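Local coordinates for putative large adhesion protein (Lap) involved in biofilm formation (Marinobacter hydrocarbonoclasticus ATCC 49840, PDB 6M8M), which probably helps the bacterium attach to surfaces and form biofilms, its PA14 domain binding glucose with the help of calcium, at residues Ala44-Gln47 and Gly48-Gly52; Lys61-Ile64 and Ala65-Ala69. All coordinates share one frame; numbering follows the deposited sequence.

How the contacts relate
Running from the N terminus, strand 38-45 ends inside contact 1, where Ala44-Gln47 and Gly48-Gly52 close a tight loop just past the strand. The chain then enters helix 57-66, and contact 2 (Lys61-Ile64 and Ala65-Ala69) closes the last turn of that helix before strand 71-75. The two contacts come in series, neither nested nor crossed, yet they meet in space, with centres about 12 Å apart. Phe63 of contact 2 is the meeting point: its CD1 lies 3.6 Å from Tyr45 CD2, and its ring also touches Asp50. The helix end and the loop thus pack together against the end of strand 38-45, itself part of the larger antiparallel sheet.

Contact 1 (Ala44-Gln47 and Gly48-Gly52); sequences AYAQ and GSDGG. With CA (calcium ion), chain D.
Tyr45 sends its CG anti to the backbone N (chi1 179°), and Asp50 turns its CG beside its own N (chi1 -71°); together these torsions slide the two side chains past each other in opposite directions. The CB of Asp50 sits over one face of the Tyr45 ring, 3.7 Å from the centroid and displaced toward the rim, a CH-pi contact, while the carboxylate is turned 47° from the ring plane. At the far end of the ring the phenol OH of Tyr45 donates to Gly52 O at 2.6 Å, in the carbonyl plane and on a lone pair, so the ring spans the loop from strand to exit.

Asp50 grips Ala46 twice. Its OD2 takes the N-H of Ala46 on the anti lone pair, 2.8 Å from N and nearly straight, and its own backbone N donates to Ala46 O at 2.9 Å. A water bridges that same OD2 to Ala44 O, giving the carboxylate oxygen a second donor.

These bonds shape a loop leaving strand 38-45 of the PA14 domain, with a type I beta turn from Gly48 to Gly51 at its tip. Gly48 and Gly51 bond to each other in both directions, Gly48 N to Gly51 O and Gly51 N to Gly48 O, and both residues take backbone angles that suit glycine. A second water joins Gln47 O to Ser49 N.

Gln47 leaves the loop with its side chain extended, and Gln47 OE1 binds a calcium ion at 2.3 Å, which Asn53, Asp113, Gln182 O and a water also bind. Ser112 OG hydrogen-bonds the backbone N of Gln47, just past the strand, and Phe63 meets the Tyr45 ring edge-to-face.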
loop_
_atom_site.group_PDB
_atom_site.type_symbol
_atom_site.label_atom_id
_atom_site.label_comp_id
_atom_site.label_asym_id
_atom_site.label_seq_id
_atom_site.Cartn_x
_atom_site.Cartn_y
_atom_site.Cartn_z
ATOM N N ALA A 44 6.454 -0.213 11.879
ATOM C CA ALA A 44 6.524 0.948 12.751
ATOM C C ALA A 44 7.863 1.631 12.526
ATOM O O ALA A 44 8.902 0.967 12.489
ATOM C CB ALA A 44 6.437 0.485 14.200
ATOM N N TYR A 45 7.849 2.935 12.319
ATOM C CA TYR A 45 9.074 3.704 12.129
ATOM C C TYR A 45 9.075 4.835 13.144
ATOM O O TYR A 45 8.110 5.596 13.228
ATOM C CB TYR A 45 9.130 4.244 10.708
ATOM C CG TYR A 45 10.348 5.094 10.385
ATOM C CD1 TYR A 45 10.397 6.430 10.745
ATOM C CD2 TYR A 45 11.422 4.575 9.688
ATOM C CE1 TYR A 45 11.493 7.225 10.427
ATOM C CE2 TYR A 45 12.519 5.365 9.368
ATOM C CZ TYR A 45 12.536 6.687 9.730
ATOM O OH TYR A 45 13.622 7.470 9.371
ATOM N N ALA A 46 10.150 4.924 13.922
ATOM C CA ALA A 46 10.284 5.905 14.994
ATOM C C ALA A 46 11.200 7.023 14.526
ATOM O O ALA A 46 12.421 6.853 14.461
ATOM C CB ALA A 46 10.853 5.237 16.247
ATOM N N GLN A 47 10.621 8.176 14.208
ATOM C CA GLN A 47 11.433 9.317 13.815
ATOM C C GLN A 47 12.317 9.708 14.989
ATOM O O GLN A 47 11.840 9.862 16.114
ATOM C CB GLN A 47 10.526 10.480 13.417
ATOM C CG GLN A 47 11.283 11.702 12.931
ATOM C CD GLN A 47 10.380 12.697 12.252
ATOM O OE1 GLN A 47 9.382 12.315 11.626
ATOM N NE2 GLN A 47 10.735 13.972 12.313
ATOM N N GLY A 48 13.602 9.874 14.723
ATOM C CA GLY A 48 14.611 9.934 15.756
ATOM C C GLY A 48 15.441 8.675 15.657
ATOM O O GLY A 48 16.377 8.612 14.866
ATOM N N SER A 49 15.083 7.639 16.411
ATOM C CA SER A 49 15.943 6.460 16.473
ATOM C C SER A 49 16.123 5.813 15.103
ATOM O O SER A 49 17.220 5.350 14.769
ATOM C CB SER A 49 15.411 5.464 17.503
ATOM O OG SER A 49 14.131 4.974 17.157
ATOM N N ASP A 50 15.067 5.765 14.293
ATOM C CA ASP A 50 15.148 5.140 12.979
ATOM C C ASP A 50 15.588 6.095 11.879
ATOM O O ASP A 50 15.721 5.663 10.727
ATOM C CB ASP A 50 13.809 4.510 12.589
ATOM C CG ASP A 50 13.484 3.278 13.394
ATOM O OD1 ASP A 50 14.408 2.471 13.680
ATOM O OD2 ASP A 50 12.298 3.089 13.731
ATOM N N GLY A 51 15.799 7.366 12.197
ATOM C CA GLY A 51 16.214 8.348 11.233
ATOM C C GLY A 51 15.252 9.510 11.117
ATOM O O GLY A 51 14.445 9.759 12.009
ATOM N N GLY A 52 15.336 10.234 10.013
ATOM C CA GLY A 52 14.526 11.412 9.816
ATOM C C GLY A 52 13.106 11.081 9.399
ATOM O O GLY A 52 12.706 9.923 9.230
HETATM CA CA CA D . 7.275 11.792 10.905
HETATM O O HOH W 1 11.108 0.984 14.818
HETATM O O HOH W 2 12.857 7.754 18.342
HETATM O O HOH W 3 6.612 14.153 10.673
#

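Contact 2 (Lys61-Ile64 and Ala65-Ala69)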
loop_
_atom_site.group_PDB
_atom_site.type_symbol
_atom_site.label_atom_id
_atom_site.label_comp_id
_atom_site.label_asym_id
_atom_site.label_seq_id
_atom_site.Cartn_x
_atom_site.Cartn_y
_atom_site.Cartn_z
ATOM N N LYS A 61 11.666 2.231 1.111
ATOM C CA LYS A 61 12.104 0.920 0.652
ATOM C C LYS A 61 13.339 0.450 1.402
ATOM O O LYS A 61 13.492 -0.749 1.665
ATOM C CB LYS A 61 12.375 0.933 -0.844
ATOM C CG LYS A 61 11.111 0.957 -1.664
ATOM C CD LYS A 61 11.384 0.754 -3.134
ATOM C CE LYS A 61 10.090 0.683 -3.944
ATOM N NZ LYS A 61 9.352 -0.603 -3.773
ATOM N N ALA A 62 14.252 1.365 1.723
ATOM C CA ALA A 62 15.454 0.971 2.451
ATOM C C ALA A 62 15.106 0.491 3.845
ATOM O O ALA A 62 15.712 -0.464 4.347
ATOM C CB ALA A 62 16.444 2.134 2.520
ATOM N N PHE A 63 14.160 1.152 4.507
ATOM C CA PHE A 63 13.757 0.693 5.829
ATOM C C PHE A 63 13.096 -0.680 5.742
ATOM O O PHE A 63 13.403 -1.594 6.530
ATOM C CB PHE A 63 12.816 1.692 6.495
ATOM C CG PHE A 63 12.590 1.403 7.945
ATOM C CD1 PHE A 63 13.537 1.762 8.891
ATOM C CD2 PHE A 63 11.449 0.747 8.370
ATOM C CE1 PHE A 63 13.349 1.475 10.226
ATOM C CE2 PHE A 63 11.246 0.479 9.717
ATOM C CZ PHE A 63 12.202 0.831 10.637
ATOM N N ILE A 64 12.190 -0.856 4.778
ATOM C CA ILE A 64 11.542 -2.154 4.604
ATOM C C ILE A 64 12.584 -3.246 4.407
ATOM O O ILE A 64 12.507 -4.318 5.019
ATOM C CB ILE A 64 10.573 -2.109 3.411
ATOM C CG1 ILE A 64 9.359 -1.228 3.699
ATOM C CG2 ILE A 64 10.162 -3.518 3.012
ATOM C CD1 ILE A 64 8.546 -0.914 2.464
ATOM N N ALA A 65 13.564 -3.002 3.542
ATOM C CA ALA A 65 14.483 -4.062 3.150
ATOM C C ALA A 65 15.385 -4.509 4.286
ATOM O O ALA A 65 15.900 -5.633 4.241
ATOM C CB ALA A 65 15.339 -3.608 1.964
ATOM N N ALA A 66 15.585 -3.673 5.292
ATOM C CA ALA A 66 16.482 -3.971 6.397
ATOM C C ALA A 66 15.741 -4.412 7.650
ATOM O O ALA A 66 16.381 -4.642 8.682
ATOM C CB ALA A 66 17.340 -2.737 6.706
ATOM N N ASN A 67 14.416 -4.540 7.599
ATOM C CA ASN A 67 13.638 -4.825 8.793
ATOM C C ASN A 67 12.599 -5.889 8.494
ATOM O O ASN A 67 12.169 -6.069 7.359
ATOM C CB ASN A 67 12.934 -3.566 9.309
ATOM C CG ASN A 67 13.889 -2.614 9.960
ATOM O OD1 ASN A 67 14.202 -2.764 11.143
ATOM N ND2 ASN A 67 14.386 -1.638 9.207
ATOM N N GLU A 68 12.220 -6.612 9.536
ATOM C CA GLU A 68 11.075 -7.495 9.439
ATOM C C GLU A 68 9.830 -6.731 9.872
ATOM O O GLU A 68 9.871 -5.860 10.745
ATOM C CB GLU A 68 11.244 -8.759 10.277
ATOM C CG GLU A 68 10.144 -9.783 10.018
ATOM C CD GLU A 68 10.524 -11.171 10.475
ATOM O OE1 GLU A 68 9.637 -11.905 10.961
ATOM O OE2 GLU A 68 11.712 -11.525 10.348
ATOM N N ALA A 69 8.725 -7.057 9.231
ATOM C CA ALA A 69 7.473 -6.383 9.522
ATOM C C ALA A 69 7.093 -6.568 10.980
ATOM O O ALA A 69 7.293 -7.644 11.561
ATOM C CB ALA A 69 6.382 -6.979 8.636
#
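Near its C-terminal end, helix 57-66 keeps one regular backbone bond, Ala65 N to Lys61 O at 2.9 Å, while the Ala66 N bond to Ala62 O is weak, and shorter-range bonds from Ala66 N to Phe63 O and from Asn67 N to Ile64 O tighten the last turn.

Asn67 then folds its side chain back over this turn. With CG placed beside the backbone N (chi1 -74°), the amide swings toward the helix, and Asn67 ND2 donates to Phe63 O at 2.9 Å with an almost straight 171° angle. The acceptor lies in the amide plane, so the bond fixes the rotation of the amide about CB-CG. Phe63 O is therefore gripped by two donors, Asn67 ND2 and Ala66 N, the latter approaching from above the carbonyl plane.

Asn67 ND2 also rests on the Phe63 ring, 3.3 Å above its plane and over its centre, with Phe63 CE1 the nearest ring carbon at 3.4 Å. Ring and amide are inclined by only 26°, so the amide lies across the face rather than standing on it. Phe63 reaches this place with CG anti to its backbone N, beside the carbonyl carbon, and its ring also packs on Ile115.

Ile64 sits on the buried side of the helix, its side chain against Tyr43, Ile115, Lys117 and Val178 of the sheet. Lys61 leaves the turn for a salt bridge with Glu176.

What results is a helix C-terminus closed by an asparagine side chain, the short helix packing against strands 38-45, 113-122 and 174-181 of the larger antiparallel sheet in this PA14 beta-sandwich.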